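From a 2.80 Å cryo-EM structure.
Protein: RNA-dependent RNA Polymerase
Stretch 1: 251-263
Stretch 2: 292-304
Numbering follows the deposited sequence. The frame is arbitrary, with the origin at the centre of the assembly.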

# COMPACT_ATOMS: atom_id res chain seq x y z
N GLY A 251 -19.82 8.27 14.43
CA GLY A 251 -20.06 9.51 13.73
C GLY A 251 -21.16 10.37 14.31
O GLY A 251 -21.15 11.59 14.13
N ILE A 252 -22.11 9.74 15.01
CA ILE A 252 -23.21 10.47 15.63
C ILE A 252 -22.69 11.34 16.77
O ILE A 252 -23.10 12.50 16.92
N GLY A 253 -21.77 10.82 17.57
CA GLY A 253 -21.19 11.56 18.67
C GLY A 253 -20.23 12.67 18.30
O GLY A 253 -19.72 13.35 19.18
N ARG A 254 -19.97 12.87 17.01
CA ARG A 254 -19.09 13.91 16.52
C ARG A 254 -19.78 14.97 15.68
O ARG A 254 -19.42 16.14 15.77
N SER A 255 -20.78 14.58 14.88
CA SER A 255 -21.32 15.42 13.82
C SER A 255 -22.28 16.51 14.30
O SER A 255 -22.88 17.19 13.47
N TRP A 256 -22.43 16.69 15.61
CA TRP A 256 -23.28 17.72 16.18
C TRP A 256 -22.68 19.12 16.08
O TRP A 256 -23.40 20.10 16.31
N TYR A 257 -21.38 19.23 15.78
CA TYR A 257 -20.69 20.51 15.93
C TYR A 257 -21.13 21.51 14.89
O TYR A 257 -21.04 22.72 15.13
N GLN A 258 -21.63 21.04 13.75
CA GLN A 258 -22.15 21.92 12.73
C GLN A 258 -23.43 22.61 13.20
O GLN A 258 -23.61 23.81 12.99
N GLU A 259 -24.30 21.86 13.89
CA GLU A 259 -25.49 22.47 14.48
C GLU A 259 -25.15 23.40 15.63
O GLU A 259 -25.79 24.45 15.79
N ALA A 260 -24.14 23.04 16.43
CA ALA A 260 -23.70 23.91 17.51
C ALA A 260 -23.16 25.23 16.98
O ALA A 260 -23.50 26.31 17.48
N LEU A 261 -22.33 25.17 15.93
CA LEU A 261 -21.76 26.36 15.34
C LEU A 261 -22.80 27.17 14.58
O LEU A 261 -22.66 28.39 14.46
N HIS A 262 -23.84 26.51 14.06
CA HIS A 262 -25.01 27.21 13.55
C HIS A 262 -25.70 28.03 14.64
O HIS A 262 -26.01 29.21 14.45
N ASN A 263 -25.95 27.41 15.79
CA ASN A 263 -26.64 28.12 16.87
C ASN A 263 -25.76 29.16 17.56
O ASN A 263 -26.30 29.96 18.33
N VAL A 292 -28.78 22.38 4.74
CA VAL A 292 -27.97 21.85 5.82
C VAL A 292 -28.81 21.68 7.08
O VAL A 292 -28.70 20.69 7.80
N SER A 293 -29.71 22.64 7.34
CA SER A 293 -30.58 22.58 8.51
C SER A 293 -31.66 21.51 8.41
O SER A 293 -32.33 21.25 9.41
N SER A 294 -31.85 20.90 7.24
CA SER A 294 -32.78 19.79 7.13
C SER A 294 -32.17 18.49 7.63
O SER A 294 -32.90 17.58 8.05
N THR A 295 -30.84 18.38 7.60
CA THR A 295 -30.16 17.19 8.12
C THR A 295 -30.16 17.14 9.64
O THR A 295 -29.96 16.06 10.22
N PHE A 296 -30.39 18.29 10.28
CA PHE A 296 -30.32 18.37 11.74
C PHE A 296 -31.44 17.56 12.39
O PHE A 296 -31.24 17.03 13.48
N ILE A 297 -32.58 17.42 11.72
CA ILE A 297 -33.71 16.67 12.27
C ILE A 297 -33.36 15.18 12.37
O ILE A 297 -33.57 14.55 13.42
N SER A 298 -32.81 14.62 11.30
CA SER A 298 -32.41 13.23 11.29
C SER A 298 -31.27 12.98 12.27
O SER A 298 -31.26 11.95 12.95
N LEU A 299 -30.34 13.93 12.38
CA LEU A 299 -29.24 13.75 13.34
C LEU A 299 -29.73 13.83 14.79
O LEU A 299 -29.25 13.06 15.63
N ARG A 300 -30.69 14.70 15.09
CA ARG A 300 -31.25 14.78 16.44
C ARG A 300 -32.00 13.51 16.81
O ARG A 300 -31.83 12.98 17.92
N ALA A 301 -32.83 13.00 15.89
CA ALA A 301 -33.60 11.79 16.18
C ALA A 301 -32.70 10.57 16.33
O ALA A 301 -32.87 9.78 17.27
N LYS A 302 -31.72 10.43 15.45
CA LYS A 302 -30.79 9.31 15.53
C LYS A 302 -29.90 9.42 16.76
O LYS A 302 -29.54 8.39 17.35
N ARG A 303 -29.57 10.64 17.17
CA ARG A 303 -28.77 10.86 18.36
C ARG A 303 -29.54 10.51 19.62
O ARG A 303 -28.99 9.94 20.56
N ALA A 304 -30.83 10.84 19.64
CA ALA A 304 -31.64 10.52 20.81
C ALA A 304 -31.92 9.03 20.91
O ALA A 304 -32.00 8.50 22.03

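The contact is pinned by one buried acid. Glu259 points toward the second helix with chi1 and chi2 both t, and this extended chain carries its carboxylate to Arg300, whose CA-to-CB bond runs sideways but whose end swings nearer (chi1 m, then t, t). The result is a salt bridge in which one oxygen takes two hydrogen bonds: Arg300 NE to Glu259 OE2 at 2.7 Å and Arg300 NH2 to Glu259 OE2 at 2.8 Å, with the acid at the edge of the guanidinium, near its plane. The other oxygen faces a second positive charge at longer range, Glu259 OE1 lying 4.1 Å from Arg303 NH1, beyond a salt bridge.

Arg303 (t, t, m) starts sideways, but its end comes nearer the first stretch. Trp256 CB covers one face of its guanidinium, 3.5 Å from Arg303 NH2, while the indole, set by chi1 p, leads away and makes a weak hydrogen bond from Trp256 NE1 to Gly253 O (3.1 Å).

The aliphatic part of Glu259 also serves as a packing surface. Phe296 (chi1 m) points toward the first helix and lays its ring face against it, with Glu259 CB 3.8 Å from the ring centroid and almost on its normal. The rule to read here is that one long residue can do two jobs, its aliphatic part packing on an aromatic face while its carboxylate meets an arginine beyond. His262 (chi1 t) approaches the edge of that ring, His262 CD2 4.2 Å from Phe296 CE2, and takes Ser293 OG over one of its own faces.

Farther out, Gln258 (t, t) brings NE2 within 3.3 Å of Val292 CG1, though that nitrogen is hydrogen-bonded elsewhere in the structure. At the other end, Ser255 OG is 3.4 Å from Leu299 CD2 while donating to Gly251 O at 3.1 Å, so its proton is already committed within its own stretch. Ile252 (m, t) closes this end, with Ile252 CD1 3.7 Å from Lys302 CG and Ile252 CG2 3.9 Å from Arg303 CB.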

# COMPACT_ATOMS: atom_id res chain seq x y z
CB ILE A 252 -24.28 9.48 16.11
CG1 ILE A 252 -24.92 8.77 14.93
CG2 ILE A 252 -25.36 10.16 16.92
CD1 ILE A 252 -25.78 7.61 15.36
CB ARG A 254 -17.95 13.29 15.70
CG ARG A 254 -16.88 12.57 16.49
CD ARG A 254 -15.99 11.80 15.53
NE ARG A 254 -14.79 11.25 16.14
CZ ARG A 254 -14.72 10.09 16.76
NH1 ARG A 254 -15.79 9.33 16.87
NH2 ARG A 254 -13.57 9.69 17.28
CB SER A 255 -22.02 14.53 12.78
OG SER A 255 -23.15 13.89 13.35
CB TRP A 256 -23.57 17.39 17.65
CG TRP A 256 -22.30 17.24 18.44
CD1 TRP A 256 -21.60 16.09 18.62
CD2 TRP A 256 -21.57 18.27 19.11
NE1 TRP A 256 -20.48 16.34 19.37
CE2 TRP A 256 -20.44 17.67 19.68
CE3 TRP A 256 -21.76 19.64 19.28
CZ2 TRP A 256 -19.51 18.39 20.41
CZ3 TRP A 256 -20.84 20.35 20.00
CH2 TRP A 256 -19.72 19.73 20.55
CB TYR A 257 -19.17 20.31 15.86
CG TYR A 257 -18.60 20.05 14.49
CD1 TYR A 257 -18.63 18.78 13.94
CD2 TYR A 257 -17.98 21.06 13.76
CE1 TYR A 257 -18.10 18.53 12.70
CE2 TYR A 257 -17.45 20.82 12.51
CZ TYR A 257 -17.51 19.55 11.99
OH TYR A 257 -16.98 19.30 10.75
CB GLN A 258 -22.37 21.12 11.45
CG GLN A 258 -22.65 21.92 10.22
CD GLN A 258 -22.69 21.05 9.01
OE1 GLN A 258 -22.61 19.83 9.11
NE2 GLN A 258 -22.77 21.65 7.84
CB GLU A 259 -26.44 21.37 14.95
CG GLU A 259 -27.75 21.88 15.49
CD GLU A 259 -28.66 20.77 15.94
OE1 GLU A 259 -28.26 19.59 15.80
OE2 GLU A 259 -29.76 21.06 16.44
CB ALA A 260 -22.65 23.21 18.36
CB LEU A 261 -20.61 25.96 14.42
CG LEU A 261 -19.60 27.00 13.95
CD1 LEU A 261 -18.78 27.51 15.12
CD2 LEU A 261 -18.71 26.36 12.93
CB HIS A 262 -25.99 26.22 12.94
CG HIS A 262 -27.33 26.82 12.61
ND1 HIS A 262 -27.53 27.68 11.56
CD2 HIS A 262 -28.53 26.68 13.22
CE1 HIS A 262 -28.80 28.04 11.52
NE2 HIS A 262 -29.43 27.44 12.52
CB ASN A 263 -27.19 27.15 17.90
CG ASN A 263 -28.46 26.46 17.43
OD1 ASN A 263 -29.32 27.08 16.82
ND2 ASN A 263 -28.57 25.18 17.73
CB VAL A 292 -26.76 22.77 6.05
CG1 VAL A 292 -25.97 22.35 7.26
CG2 VAL A 292 -25.87 22.76 4.83
CB SER A 293 -31.23 23.95 8.73
OG SER A 293 -30.26 24.91 9.08
CB SER A 294 -33.24 19.63 5.68
OG SER A 294 -32.15 19.29 4.85
CB THR A 295 -28.73 17.15 7.59
OG1 THR A 295 -28.01 18.29 8.09
CG2 THR A 295 -28.72 17.21 6.09
CB PHE A 296 -30.39 19.82 12.20
CG PHE A 296 -29.17 20.65 11.85
CD1 PHE A 296 -28.00 20.06 11.41
CD2 PHE A 296 -29.21 22.03 11.99
CE1 PHE A 296 -26.90 20.83 11.09
CE2 PHE A 296 -28.11 22.80 11.67
CZ PHE A 296 -26.95 22.19 11.22
CB ILE A 297 -34.96 16.89 11.41
CG1 ILE A 297 -35.43 18.34 11.53
CG2 ILE A 297 -36.07 15.93 11.78
CD1 ILE A 297 -36.49 18.72 10.55
CB SER A 298 -32.01 12.81 9.88
OG SER A 298 -31.58 11.47 9.85
CB LEU A 299 -28.14 14.77 13.07
CG LEU A 299 -26.98 14.34 12.16
CD1 LEU A 299 -27.40 14.07 10.73
CD2 LEU A 299 -25.91 15.40 12.18
CB ARG A 300 -32.20 15.97 16.55
CG ARG A 300 -31.57 17.34 16.63
CD ARG A 300 -32.65 18.36 16.38
NE ARG A 300 -32.13 19.72 16.22
CZ ARG A 300 -32.87 20.74 15.80
NH1 ARG A 300 -34.14 20.55 15.51
NH2 ARG A 300 -32.33 21.94 15.68
CB ALA A 301 -34.63 11.56 15.08
CB LYS A 302 -29.96 9.28 14.25
CG LYS A 302 -29.19 8.02 14.01
CD LYS A 302 -28.39 8.13 12.72
CE LYS A 302 -29.15 7.56 11.53
NZ LYS A 302 -30.18 8.50 11.00
CB ARG A 303 -28.32 12.31 18.39
CG ARG A 303 -27.33 12.64 19.47
CD ARG A 303 -26.97 14.12 19.48
NE ARG A 303 -26.37 14.55 18.22
CZ ARG A 303 -26.92 15.45 17.42
NH1 ARG A 303 -28.05 16.03 17.76
NH2 ARG A 303 -26.32 15.79 16.29
CB ALA A 304 -32.96 11.30 20.77